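Local coordinates for cell wall binding protein cwp8 (Peptoclostridium difficile, PDB 5J6Q) that probably anchors itself in the cell wall of this bacterium through three CWB2 modules, as an S-layer-associated cell wall protein, at residues N497-N502 and A519-V524; K504-Y509 and L564-A569; A513-V518 and K571-G576; T418-G423 and E465-E470. One frame throughout, in Å; residues are numbered along the deposited sequence.

Contact 1. Residues N497-N502 and A519-V524; sequences NRKDTN and AKDGYV. With SO4 (sulfate ion), chain C.
Arg-498 lays its guanidinium flat over one face of the Tyr-523 ring, the group centres 4.5 Å apart and the planes 28° from parallel, in an off-centre cation-pi stack. The two side chains slide past each other in opposite directions, so that Arg-498 CD also covers the ring, 3.8 Å from the Tyr-523 centroid, as a CH-pi contact. A bend at chi3 (51°) carries NE over the Tyr-523 rim near CE2. At the guanidinium edge, Arg-498 NH1 gives an in-plane hydrogen bond of 2.8 Å to Asp-521 O, and Asn-527 takes a second bond from NH1. A sulfate ion, probably from the crystallisation liquor, joins both partners: its O3 accepts from Arg-498 N and from NE, the latter at 2.9 Å, O4 accepts from NH2, and O1 accepts from Tyr-523 OH at 2.8 Å. Lys-499 passes the ring edge, CD 3.5 Å from Tyr-523 CE1, and its NZ makes a weak salt bridge of 3.4 Å to Asp-521 OD2; the stronger partner of NZ is Thr-550. Asp-521 OD1 closes an Asx turn on Tyr-523 N and also bonds Thr-551. Asn-497 is the N-cap of helix 498-509, its OD1 accepting from Lys-499 N and Asp-500 N. The contact therefore pins the first turn of this helix to the loop after strand 516-519 in a CWB2 module. A backbone N-H at a helix start, a guanidinium and a phenol converge on the sulfate, which is consistent with a small site that favours anions.

Contact 2. Residues K504-Y509 and L564-A569; sequences KVINKY and LRLKNA. With SO4 (sulfate ion), chain G.
Bends at chi2 and chi3 (90°) fold the Arg-565 chain back beside helix 498-509, while Asn-507 holds CG anti to its backbone N (chi1 -176°), and the two polar ends meet at the protein surface. Asn-507 OD1 lies 3.2 Å from Arg-565 NH2, with amide and guanidinium planes only 6° apart, but the angle is too poor for a hydrogen bond, leaving a polar approach without a directed link. The aliphatic part of the arginine does the packing: CG rests 3.7 Å from Ile-506 O, and CD sits 3.4 Å from Asn-507 O. Deeper in, Ile-506 CG2 meets Leu-566 CD1 at 4.3 Å, an apolar contact between buried side chains; Ile-506 and Asn-507 also touch Val-561, one turn back on helix 556-565. Outward, Arg-565 NH1 donates to O3 of a sulfate ion, probably from the crystallisation liquor, at 2.8 Å in a nearly straight bond, with a weak bond to O4; NH2 reaches O3 weakly at 3.3 Å. Leu-564 CD1 flanks the same ion, 3.5 Å from its O2. A type I beta turn from Leu-566 to Ala-569 leads the chain toward strand 572-575. The contact thus joins the C-terminal part of helix 556-565 to the side of helix 498-509 within one CWB2 module. Its cohesion is mainly van der Waals, and the arginine charge is probably balanced in the crystal by the bound anion.

Contact 3. Residues A513-V518 and K571-G576; sequences ATKAYV and KLVQIG. With SO4 (sulfate ion), chain H.
Lys-515 and Lys-571 run side by side just before two neighbouring parallel strands, 516-519 and 572-575, of a parallel alpha/beta arrangement consistent with the toprim-like fold of CWB2 modules. The two strands form the middle of a sheet whose edge strands are 286-289, from much earlier in the chain, and 547-549. Four backbone hydrogen bonds, from Ala-516 N to Lys-571 O through to Ile-575 N to Val-518 O, set the register. On the sheet face carrying Ala-516, Val-518 and Leu-572, Leu-572 CD1 fills the notch between its neighbours, 4.0 Å from Ala-516 CB and 3.9 Å from Val-518 CG1. Val-518 CG1 leans in turn against Gln-574 CA, and helix 581-590 covers this side. On the other face the Tyr-517 ring lies alongside Val-573: CG2 sits over one ring face toward the rim, CB is 3.7 Å from Tyr-517 CD2, and Ile-575 CD1 comes up at the ring edge. Helix 531-542 packs over the tyrosine. Ser-543 bonds both Tyr-517 OH and Lys-515 NZ, and Glu-287 and Glu-283 form salt bridges with Lys-571. A sulfate ion, probably from the crystallisation liquor and less surely placed, lies between the two ammonium groups. The paired lysines are tight, with Lys-515 CE 3.5 Å from Lys-571 CD.

Contact 4. Residues T418-G423 and E465-E470; sequences TAFVVG and EIVGGE
The Phe-420 ring is met obliquely by Glu-465 CB, 3.6 Å from Phe-420 CE2, and by Val-467 CG2, 4.1 Å from Phe-420 CD2. The Glu-465 carboxylate is nearly parallel to the ring, the planes 14° apart. Glu-465 CG, anti to the backbone N (chi1 180°), comes to lie 3.8 Å from Phe-420 CE2. Farther out, Glu-465 OE2 has a weak hydrogen bond to Tyr-509 and a long, weak ion pair with Lys-508. Beneath these side chains strands 418-423 and 463-467 pair in parallel, the inner two of a four-stranded sheet in the CWB2 region. Glu-465 N bonds Ala-419 O, Val-421 N bonds Glu-465 O at 2.8 Å, and Val-467 N bonds Val-421 O at 3.0 Å. On the opposite face Ile-466 CG2 approaches Val-421 O at 3.5 Å, and the Val-421 and Ile-466 side chains both pack on Leu-481 of helix 475-484. The three direct backbone bonds thus satisfy their own N-H and C=O groups within a buried contact, and the methylenes of Glu-465 serve as apolar surface for Phe-420 while its carboxylate is carried away to weak polar partners.

Overall arrangement
Along the chain, contact 4 comes first: it closes a loop of about forty residues in the second CWB2 repeat and ends before the others open. Contacts 1, 2 and 3 all lie in the third and cross one another because their segments alternate. Contact 1 closes a short loop from the start of helix 498-509 to the loop after strand 516-519; contact 2 ties the far half of that helix to helix 556-565; contact 3 pairs the strands that follow these two helices. Contacts 2 and 3 also touch, through Leu-566 and Ala-513. Between repeats, Thr-501 packs on Val-467, and Tyr-509 packs on Phe-420 and weakly hydrogen-bonds Glu-465, joining contact 4 to contacts 1 and 2.

Contact 1. Residues N497-N502 and A519-V524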
# COMPACT_ATOMS: atom_id res chain seq x y z
N ASN A 497 -27.53 -14.09 -20.82
CA ASN A 497 -26.08 -13.98 -21.05
C ASN A 497 -25.36 -14.57 -19.85
O ASN A 497 -26.00 -15.01 -18.87
CB ASN A 497 -25.66 -12.52 -21.32
CG ASN A 497 -26.02 -11.58 -20.22
OD1 ASN A 497 -25.61 -11.85 -19.03
ND2 ASN A 497 -26.88 -10.56 -20.44
N ARG A 498 -24.06 -14.61 -19.92
CA ARG A 498 -23.24 -15.24 -18.92
C ARG A 498 -23.31 -14.57 -17.50
O ARG A 498 -23.06 -15.27 -16.53
CB ARG A 498 -21.75 -15.24 -19.41
CG ARG A 498 -21.08 -13.89 -19.21
CD ARG A 498 -19.76 -13.82 -19.97
NE ARG A 498 -19.91 -14.23 -21.38
CZ ARG A 498 -18.89 -14.60 -22.17
NH1 ARG A 498 -17.66 -14.66 -21.69
NH2 ARG A 498 -19.10 -14.87 -23.45
N LYS A 499 -23.62 -13.25 -17.42
CA LYS A 499 -23.70 -12.55 -16.18
C LYS A 499 -25.10 -12.98 -15.55
O LYS A 499 -25.15 -13.21 -14.32
CB LYS A 499 -23.57 -11.03 -16.28
CG LYS A 499 -22.18 -10.65 -16.75
CD LYS A 499 -22.07 -9.27 -17.15
CE LYS A 499 -21.84 -8.45 -15.92
NZ LYS A 499 -20.53 -8.73 -15.34
N ASP A 500 -26.16 -13.09 -16.36
CA ASP A 500 -27.43 -13.58 -15.84
C ASP A 500 -27.30 -15.03 -15.42
O ASP A 500 -27.84 -15.40 -14.41
CB ASP A 500 -28.55 -13.44 -16.84
CG ASP A 500 -28.73 -12.03 -17.25
OD1 ASP A 500 -28.54 -11.10 -16.35
OD2 ASP A 500 -28.98 -11.80 -18.47
N THR A 501 -26.59 -15.87 -16.15
CA THR A 501 -26.38 -17.25 -15.63
C THR A 501 -25.63 -17.26 -14.29
O THR A 501 -25.97 -18.04 -13.37
CB THR A 501 -25.57 -18.02 -16.63
OG1 THR A 501 -26.30 -18.01 -17.88
CG2 THR A 501 -25.22 -19.43 -16.17
N ASN A 502 -24.55 -16.45 -14.20
CA ASN A 502 -23.78 -16.38 -12.97
C ASN A 502 -24.73 -15.96 -11.88
O ASN A 502 -24.71 -16.64 -10.82
CB ASN A 502 -22.64 -15.41 -13.07
CG ASN A 502 -21.71 -15.35 -11.94
OD1 ASN A 502 -21.53 -14.23 -11.33
ND2 ASN A 502 -21.05 -16.42 -11.62
N ALA A 519 -14.03 -12.80 -10.48
CA ALA A 519 -13.01 -13.03 -11.47
C ALA A 519 -13.48 -12.54 -12.84
O ALA A 519 -14.67 -12.38 -13.04
CB ALA A 519 -12.76 -14.54 -11.53
N LYS A 520 -12.59 -12.36 -13.82
CA LYS A 520 -13.11 -11.78 -15.15
C LYS A 520 -14.00 -12.65 -15.78
O LYS A 520 -13.81 -13.86 -15.73
CB LYS A 520 -11.88 -11.53 -16.00
CG LYS A 520 -11.16 -10.35 -15.38
CD LYS A 520 -10.01 -9.86 -16.29
CE LYS A 520 -8.80 -10.66 -16.08
NZ LYS A 520 -7.90 -10.39 -17.18
N ASP A 521 -15.00 -12.12 -16.42
CA ASP A 521 -15.99 -12.98 -17.11
C ASP A 521 -15.71 -13.31 -18.63
O ASP A 521 -16.47 -14.03 -19.24
CB ASP A 521 -17.33 -12.21 -17.03
CG ASP A 521 -17.23 -10.77 -17.67
OD1 ASP A 521 -16.21 -10.47 -18.32
OD2 ASP A 521 -18.18 -9.98 -17.53
N GLY A 522 -14.69 -12.74 -19.23
CA GLY A 522 -14.37 -13.14 -20.61
C GLY A 522 -14.86 -12.14 -21.66
O GLY A 522 -14.59 -12.31 -22.82
N TYR A 523 -15.53 -11.07 -21.22
CA TYR A 523 -16.12 -10.01 -22.05
C TYR A 523 -14.97 -9.06 -22.49
O TYR A 523 -15.13 -8.38 -23.48
CB TYR A 523 -17.20 -9.25 -21.24
CG TYR A 523 -18.63 -9.81 -21.31
CD1 TYR A 523 -19.50 -9.68 -20.22
CD2 TYR A 523 -19.10 -10.44 -22.46
CE1 TYR A 523 -20.80 -10.17 -20.27
CE2 TYR A 523 -20.40 -10.92 -22.52
CZ TYR A 523 -21.25 -10.79 -21.43
OH TYR A 523 -22.52 -11.32 -21.50
N VAL A 524 -13.85 -8.95 -21.73
CA VAL A 524 -12.65 -8.18 -22.18
C VAL A 524 -11.56 -9.21 -22.49
O VAL A 524 -11.11 -10.00 -21.63
CB VAL A 524 -12.16 -7.17 -21.13
CG1 VAL A 524 -10.85 -6.52 -21.53
CG2 VAL A 524 -13.23 -6.10 -20.88
S SO4 C . -22.95 -14.09 -23.69
O1 SO4 C . -23.26 -12.71 -23.77
O2 SO4 C . -23.97 -14.81 -24.21
O3 SO4 C . -22.67 -14.49 -22.28
O4 SO4 C . -21.76 -14.33 -24.50

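Contact 2. Residues K504-Y509 and L564-A569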
# COMPACT_ATOMS: atom_id res chain seq x y z
N LYS A 504 -28.01 -16.51 -11.69
CA LYS A 504 -28.86 -17.68 -11.25
C LYS A 504 -28.15 -18.74 -10.44
O LYS A 504 -28.76 -19.29 -9.49
CB LYS A 504 -29.56 -18.33 -12.46
CG LYS A 504 -30.57 -17.31 -13.03
CD LYS A 504 -31.10 -17.64 -14.45
CE LYS A 504 -32.58 -17.22 -14.55
NZ LYS A 504 -33.25 -18.04 -15.62
N VAL A 505 -26.84 -19.07 -10.76
CA VAL A 505 -26.12 -20.05 -9.93
C VAL A 505 -25.98 -19.51 -8.48
O VAL A 505 -26.20 -20.27 -7.48
CB VAL A 505 -24.71 -20.23 -10.58
CG1 VAL A 505 -23.74 -21.06 -9.67
CG2 VAL A 505 -24.88 -20.98 -11.87
N ILE A 506 -25.60 -18.21 -8.37
CA ILE A 506 -25.43 -17.61 -7.06
C ILE A 506 -26.79 -17.62 -6.32
O ILE A 506 -26.85 -17.97 -5.13
CB ILE A 506 -24.84 -16.16 -7.14
CG1 ILE A 506 -23.33 -16.12 -7.54
CG2 ILE A 506 -25.01 -15.56 -5.73
CD1 ILE A 506 -22.90 -14.79 -8.33
N ASN A 507 -27.91 -17.30 -7.03
CA ASN A 507 -29.21 -17.25 -6.31
C ASN A 507 -29.62 -18.63 -5.80
O ASN A 507 -30.22 -18.77 -4.76
CB ASN A 507 -30.28 -16.75 -7.23
CG ASN A 507 -31.69 -16.54 -6.66
OD1 ASN A 507 -31.92 -15.83 -5.66
ND2 ASN A 507 -32.70 -17.04 -7.31
N LYS A 508 -29.28 -19.62 -6.54
CA LYS A 508 -29.69 -20.95 -6.17
C LYS A 508 -28.85 -21.62 -5.12
O LYS A 508 -29.40 -22.26 -4.23
CB LYS A 508 -29.72 -21.85 -7.40
CG LYS A 508 -30.22 -23.26 -6.99
CD LYS A 508 -30.48 -24.20 -8.29
CE LYS A 508 -30.81 -25.59 -7.77
NZ LYS A 508 -32.06 -26.08 -8.37
N TYR A 509 -27.55 -21.46 -5.16
CA TYR A 509 -26.78 -22.22 -4.23
C TYR A 509 -26.06 -21.53 -3.11
O TYR A 509 -25.46 -22.29 -2.34
CB TYR A 509 -25.66 -22.88 -5.02
CG TYR A 509 -26.17 -23.88 -6.04
CD1 TYR A 509 -25.99 -23.67 -7.40
CD2 TYR A 509 -26.78 -25.06 -5.64
CE1 TYR A 509 -26.37 -24.62 -8.34
CE2 TYR A 509 -27.15 -26.04 -6.57
CZ TYR A 509 -26.94 -25.81 -7.92
OH TYR A 509 -27.24 -26.77 -8.83
N LEU A 564 -29.38 -10.28 -2.09
CA LEU A 564 -30.20 -11.29 -1.35
C LEU A 564 -29.41 -12.38 -0.70
O LEU A 564 -29.74 -12.80 0.42
CB LEU A 564 -31.17 -12.01 -2.31
CG LEU A 564 -32.25 -11.11 -2.87
CD1 LEU A 564 -33.13 -11.91 -3.89
CD2 LEU A 564 -33.07 -10.62 -1.62
N ARG A 565 -28.34 -12.85 -1.38
CA ARG A 565 -27.66 -14.03 -0.88
C ARG A 565 -26.41 -13.84 -0.13
O ARG A 565 -26.03 -14.79 0.57
CB ARG A 565 -27.28 -15.01 -2.09
CG ARG A 565 -28.50 -15.41 -2.96
CD ARG A 565 -29.35 -16.50 -2.33
NE ARG A 565 -30.34 -15.86 -1.53
CZ ARG A 565 -31.66 -15.97 -1.68
NH1 ARG A 565 -32.47 -15.33 -0.86
NH2 ARG A 565 -32.16 -16.75 -2.64
N LEU A 566 -25.75 -12.68 -0.21
CA LEU A 566 -24.37 -12.73 0.37
C LEU A 566 -24.13 -11.76 1.43
O LEU A 566 -23.02 -11.31 1.68
CB LEU A 566 -23.37 -12.49 -0.83
CG LEU A 566 -23.57 -13.50 -1.94
CD1 LEU A 566 -22.52 -13.20 -3.14
CD2 LEU A 566 -23.33 -14.94 -1.52
N LYS A 567 -25.19 -11.46 2.13
CA LYS A 567 -25.23 -10.55 3.24
C LYS A 567 -24.36 -10.99 4.35
O LYS A 567 -23.96 -10.16 5.16
CB LYS A 567 -26.69 -10.41 3.69
CG LYS A 567 -27.15 -9.04 3.70
CD LYS A 567 -27.14 -8.49 2.32
CE LYS A 567 -27.06 -7.02 2.47
NZ LYS A 567 -28.09 -6.36 1.68
N ASN A 568 -24.05 -12.27 4.42
CA ASN A 568 -23.17 -12.83 5.47
C ASN A 568 -21.67 -12.80 5.03
O ASN A 568 -20.84 -13.14 5.85
CB ASN A 568 -23.58 -14.30 5.76
CG ASN A 568 -25.06 -14.34 6.27
OD1 ASN A 568 -25.41 -13.71 7.28
ND2 ASN A 568 -26.03 -14.89 5.55
N ALA A 569 -21.34 -12.35 3.76
CA ALA A 569 -19.95 -12.39 3.30
C ALA A 569 -19.07 -11.42 4.09
O ALA A 569 -19.40 -10.28 4.13
CB ALA A 569 -19.87 -12.06 1.81
S SO4 G . -35.61 -14.63 -1.19
O1 SO4 G . -37.07 -14.70 -0.67
O2 SO4 G . -35.55 -13.97 -2.44
O3 SO4 G . -35.14 -16.00 -1.37
O4 SO4 G . -34.82 -13.94 -0.16

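Contact 3. Residues A513-V518 and K571-G576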
# COMPACT_ATOMS: atom_id res chain seq x y z
N ALA A 513 -23.52 -17.80 2.23
CA ALA A 513 -22.07 -17.88 2.09
C ALA A 513 -21.41 -16.72 2.92
O ALA A 513 -21.97 -15.60 3.05
CB ALA A 513 -21.65 -17.78 0.58
N THR A 514 -20.25 -17.02 3.48
CA THR A 514 -19.55 -16.07 4.32
C THR A 514 -18.36 -15.43 3.53
O THR A 514 -17.62 -14.60 4.08
CB THR A 514 -19.10 -16.80 5.57
OG1 THR A 514 -18.41 -17.96 5.17
CG2 THR A 514 -20.34 -17.24 6.45
N LYS A 515 -18.25 -15.74 2.21
CA LYS A 515 -17.21 -15.12 1.39
C LYS A 515 -17.71 -15.00 -0.04
O LYS A 515 -18.63 -15.78 -0.48
CB LYS A 515 -15.96 -16.03 1.36
CG LYS A 515 -14.74 -15.41 1.98
CD LYS A 515 -13.57 -16.37 1.74
CE LYS A 515 -12.57 -16.46 2.85
NZ LYS A 515 -11.73 -17.65 2.59
N ALA A 516 -17.08 -14.09 -0.78
CA ALA A 516 -17.41 -13.96 -2.22
C ALA A 516 -16.07 -13.84 -2.93
O ALA A 516 -15.16 -13.10 -2.45
CB ALA A 516 -18.29 -12.69 -2.50
N TYR A 517 -15.91 -14.58 -3.94
CA TYR A 517 -14.74 -14.43 -4.78
C TYR A 517 -15.19 -13.69 -6.11
O TYR A 517 -16.36 -13.81 -6.50
CB TYR A 517 -14.27 -15.82 -5.16
CG TYR A 517 -13.53 -16.51 -4.02
CD1 TYR A 517 -14.21 -17.09 -2.97
CD2 TYR A 517 -12.14 -16.56 -3.99
CE1 TYR A 517 -13.55 -17.72 -1.93
CE2 TYR A 517 -11.46 -17.17 -2.94
CZ TYR A 517 -12.18 -17.75 -1.91
OH TYR A 517 -11.54 -18.31 -0.86
N VAL A 518 -14.29 -12.98 -6.84
CA VAL A 518 -14.76 -12.33 -8.14
C VAL A 518 -13.66 -12.52 -9.19
O VAL A 518 -12.48 -12.44 -8.83
CB VAL A 518 -15.11 -10.83 -7.84
CG1 VAL A 518 -13.99 -10.07 -7.17
CG2 VAL A 518 -15.51 -10.09 -9.11
N LYS A 571 -15.73 -11.10 3.56
CA LYS A 571 -14.48 -11.04 2.81
C LYS A 571 -14.75 -11.10 1.29
O LYS A 571 -15.55 -11.96 0.81
CB LYS A 571 -13.56 -12.25 3.23
CG LYS A 571 -12.08 -12.02 2.91
CD LYS A 571 -11.24 -13.26 3.05
CE LYS A 571 -9.78 -12.82 3.11
NZ LYS A 571 -8.80 -13.95 3.06
N LEU A 572 -14.16 -10.24 0.56
CA LEU A 572 -14.26 -10.27 -0.93
C LEU A 572 -12.85 -10.58 -1.44
O LEU A 572 -11.92 -9.85 -1.12
CB LEU A 572 -14.79 -8.93 -1.36
CG LEU A 572 -14.94 -8.68 -2.85
CD1 LEU A 572 -15.65 -9.85 -3.61
CD2 LEU A 572 -15.73 -7.40 -2.91
N VAL A 573 -12.64 -11.71 -2.13
CA VAL A 573 -11.30 -12.05 -2.63
C VAL A 573 -11.34 -11.83 -4.17
O VAL A 573 -12.07 -12.55 -4.83
CB VAL A 573 -10.96 -13.51 -2.34
CG1 VAL A 573 -9.59 -13.90 -2.87
CG2 VAL A 573 -11.05 -13.81 -0.82
N GLN A 574 -10.60 -10.89 -4.74
CA GLN A 574 -10.52 -10.76 -6.24
C GLN A 574 -9.44 -11.70 -6.84
O GLN A 574 -8.31 -11.63 -6.40
CB GLN A 574 -10.08 -9.30 -6.63
CG GLN A 574 -9.69 -9.19 -8.13
CD GLN A 574 -9.62 -7.74 -8.51
OE1 GLN A 574 -10.35 -6.91 -7.97
NE2 GLN A 574 -8.62 -7.38 -9.32
N ILE A 575 -9.72 -12.53 -7.84
CA ILE A 575 -8.71 -13.34 -8.49
C ILE A 575 -8.23 -12.59 -9.79
O ILE A 575 -9.12 -12.29 -10.63
CB ILE A 575 -9.25 -14.73 -9.01
CG1 ILE A 575 -9.99 -15.51 -7.82
CG2 ILE A 575 -8.07 -15.64 -9.55
CD1 ILE A 575 -9.08 -15.53 -6.67
N GLY A 576 -6.90 -12.37 -10.00
CA GLY A 576 -6.50 -11.73 -11.29
C GLY A 576 -6.57 -10.23 -11.24
O GLY A 576 -6.90 -9.62 -10.20
S SO4 H . -8.94 -16.44 0.20
O1 SO4 H . -9.48 -16.35 -1.17
O2 SO4 H . -7.70 -15.45 0.31
O3 SO4 H . -9.86 -16.13 1.33
O4 SO4 H . -8.65 -17.86 0.11

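Contact 4. Residues T418-G423 and E465-E470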
# COMPACT_ATOMS: atom_id res chain seq x y z
N THR A 418 -24.61 -35.92 -7.43
CA THR A 418 -24.92 -34.83 -8.35
C THR A 418 -23.96 -34.79 -9.52
O THR A 418 -22.79 -35.20 -9.44
CB THR A 418 -24.89 -33.49 -7.57
OG1 THR A 418 -24.60 -32.44 -8.48
CG2 THR A 418 -23.83 -33.47 -6.48
N ALA A 419 -24.49 -34.31 -10.65
CA ALA A 419 -23.69 -34.15 -11.84
C ALA A 419 -24.25 -32.97 -12.65
O ALA A 419 -25.45 -32.68 -12.58
CB ALA A 419 -23.68 -35.41 -12.65
N PHE A 420 -23.38 -32.28 -13.37
CA PHE A 420 -23.76 -31.07 -14.10
C PHE A 420 -23.59 -31.28 -15.56
O PHE A 420 -22.62 -31.93 -15.93
CB PHE A 420 -22.85 -29.88 -13.68
CG PHE A 420 -23.31 -29.34 -12.38
CD1 PHE A 420 -22.61 -29.60 -11.21
CD2 PHE A 420 -24.49 -28.62 -12.28
CE1 PHE A 420 -23.09 -29.18 -10.00
CE2 PHE A 420 -24.97 -28.19 -11.05
CZ PHE A 420 -24.27 -28.47 -9.93
N VAL A 421 -24.47 -30.74 -16.38
CA VAL A 421 -24.32 -30.90 -17.84
C VAL A 421 -24.28 -29.59 -18.49
O VAL A 421 -25.12 -28.75 -18.23
CB VAL A 421 -25.46 -31.75 -18.48
CG1 VAL A 421 -25.55 -31.47 -19.99
CG2 VAL A 421 -25.19 -33.22 -18.25
N VAL A 422 -23.29 -29.39 -19.37
CA VAL A 422 -23.08 -28.09 -20.02
C VAL A 422 -22.72 -28.35 -21.45
O VAL A 422 -22.32 -29.48 -21.76
CB VAL A 422 -21.90 -27.34 -19.24
CG1 VAL A 422 -22.18 -27.35 -17.71
CG2 VAL A 422 -20.55 -28.01 -19.52
N GLY A 423 -22.76 -27.34 -22.30
CA GLY A 423 -22.44 -27.55 -23.72
C GLY A 423 -20.99 -27.30 -24.06
O GLY A 423 -20.27 -26.55 -23.42
N GLU A 465 -28.24 -31.58 -13.29
CA GLU A 465 -28.61 -30.17 -13.44
C GLU A 465 -27.94 -29.67 -14.71
O GLU A 465 -26.80 -30.04 -14.99
CB GLU A 465 -28.17 -29.34 -12.21
CG GLU A 465 -28.51 -27.86 -12.30
CD GLU A 465 -29.67 -27.44 -11.39
OE1 GLU A 465 -30.65 -26.89 -11.91
OE2 GLU A 465 -29.61 -27.64 -10.16
N ILE A 466 -28.67 -28.90 -15.51
CA ILE A 466 -28.11 -28.36 -16.75
C ILE A 466 -27.78 -26.88 -16.57
O ILE A 466 -28.56 -26.17 -15.93
CB ILE A 466 -29.12 -28.54 -17.89
CG1 ILE A 466 -29.67 -29.98 -17.89
CG2 ILE A 466 -28.42 -28.23 -19.20
CD1 ILE A 466 -30.55 -30.32 -19.10
N VAL A 467 -26.64 -26.43 -17.13
CA VAL A 467 -26.18 -25.04 -17.03
C VAL A 467 -25.93 -24.57 -18.46
O VAL A 467 -25.00 -25.01 -19.12
CB VAL A 467 -24.92 -24.88 -16.11
CG1 VAL A 467 -24.50 -23.39 -16.04
CG2 VAL A 467 -25.21 -25.36 -14.69
N GLY A 468 -26.78 -23.64 -18.95
CA GLY A 468 -26.66 -23.17 -20.32
C GLY A 468 -28.07 -23.20 -20.93
O GLY A 468 -28.94 -23.94 -20.47
N GLY A 469 -28.30 -22.38 -21.94
CA GLY A 469 -29.59 -22.34 -22.62
C GLY A 469 -29.71 -23.48 -23.63
O GLY A 469 -28.79 -24.29 -23.79
N GLU A 470 -30.86 -23.56 -24.32
CA GLU A 470 -31.09 -24.67 -25.25
C GLU A 470 -30.12 -24.70 -26.44
O GLU A 470 -29.95 -25.76 -27.05
CB GLU A 470 -32.52 -24.65 -25.78
CG GLU A 470 -33.54 -25.10 -24.75
CD GLU A 470 -34.97 -24.91 -25.23
OE1 GLU A 470 -35.65 -24.03 -24.68
OE2 GLU A 470 -35.39 -25.63 -26.17
O HOH W 1 -23.66 -24.63 -21.20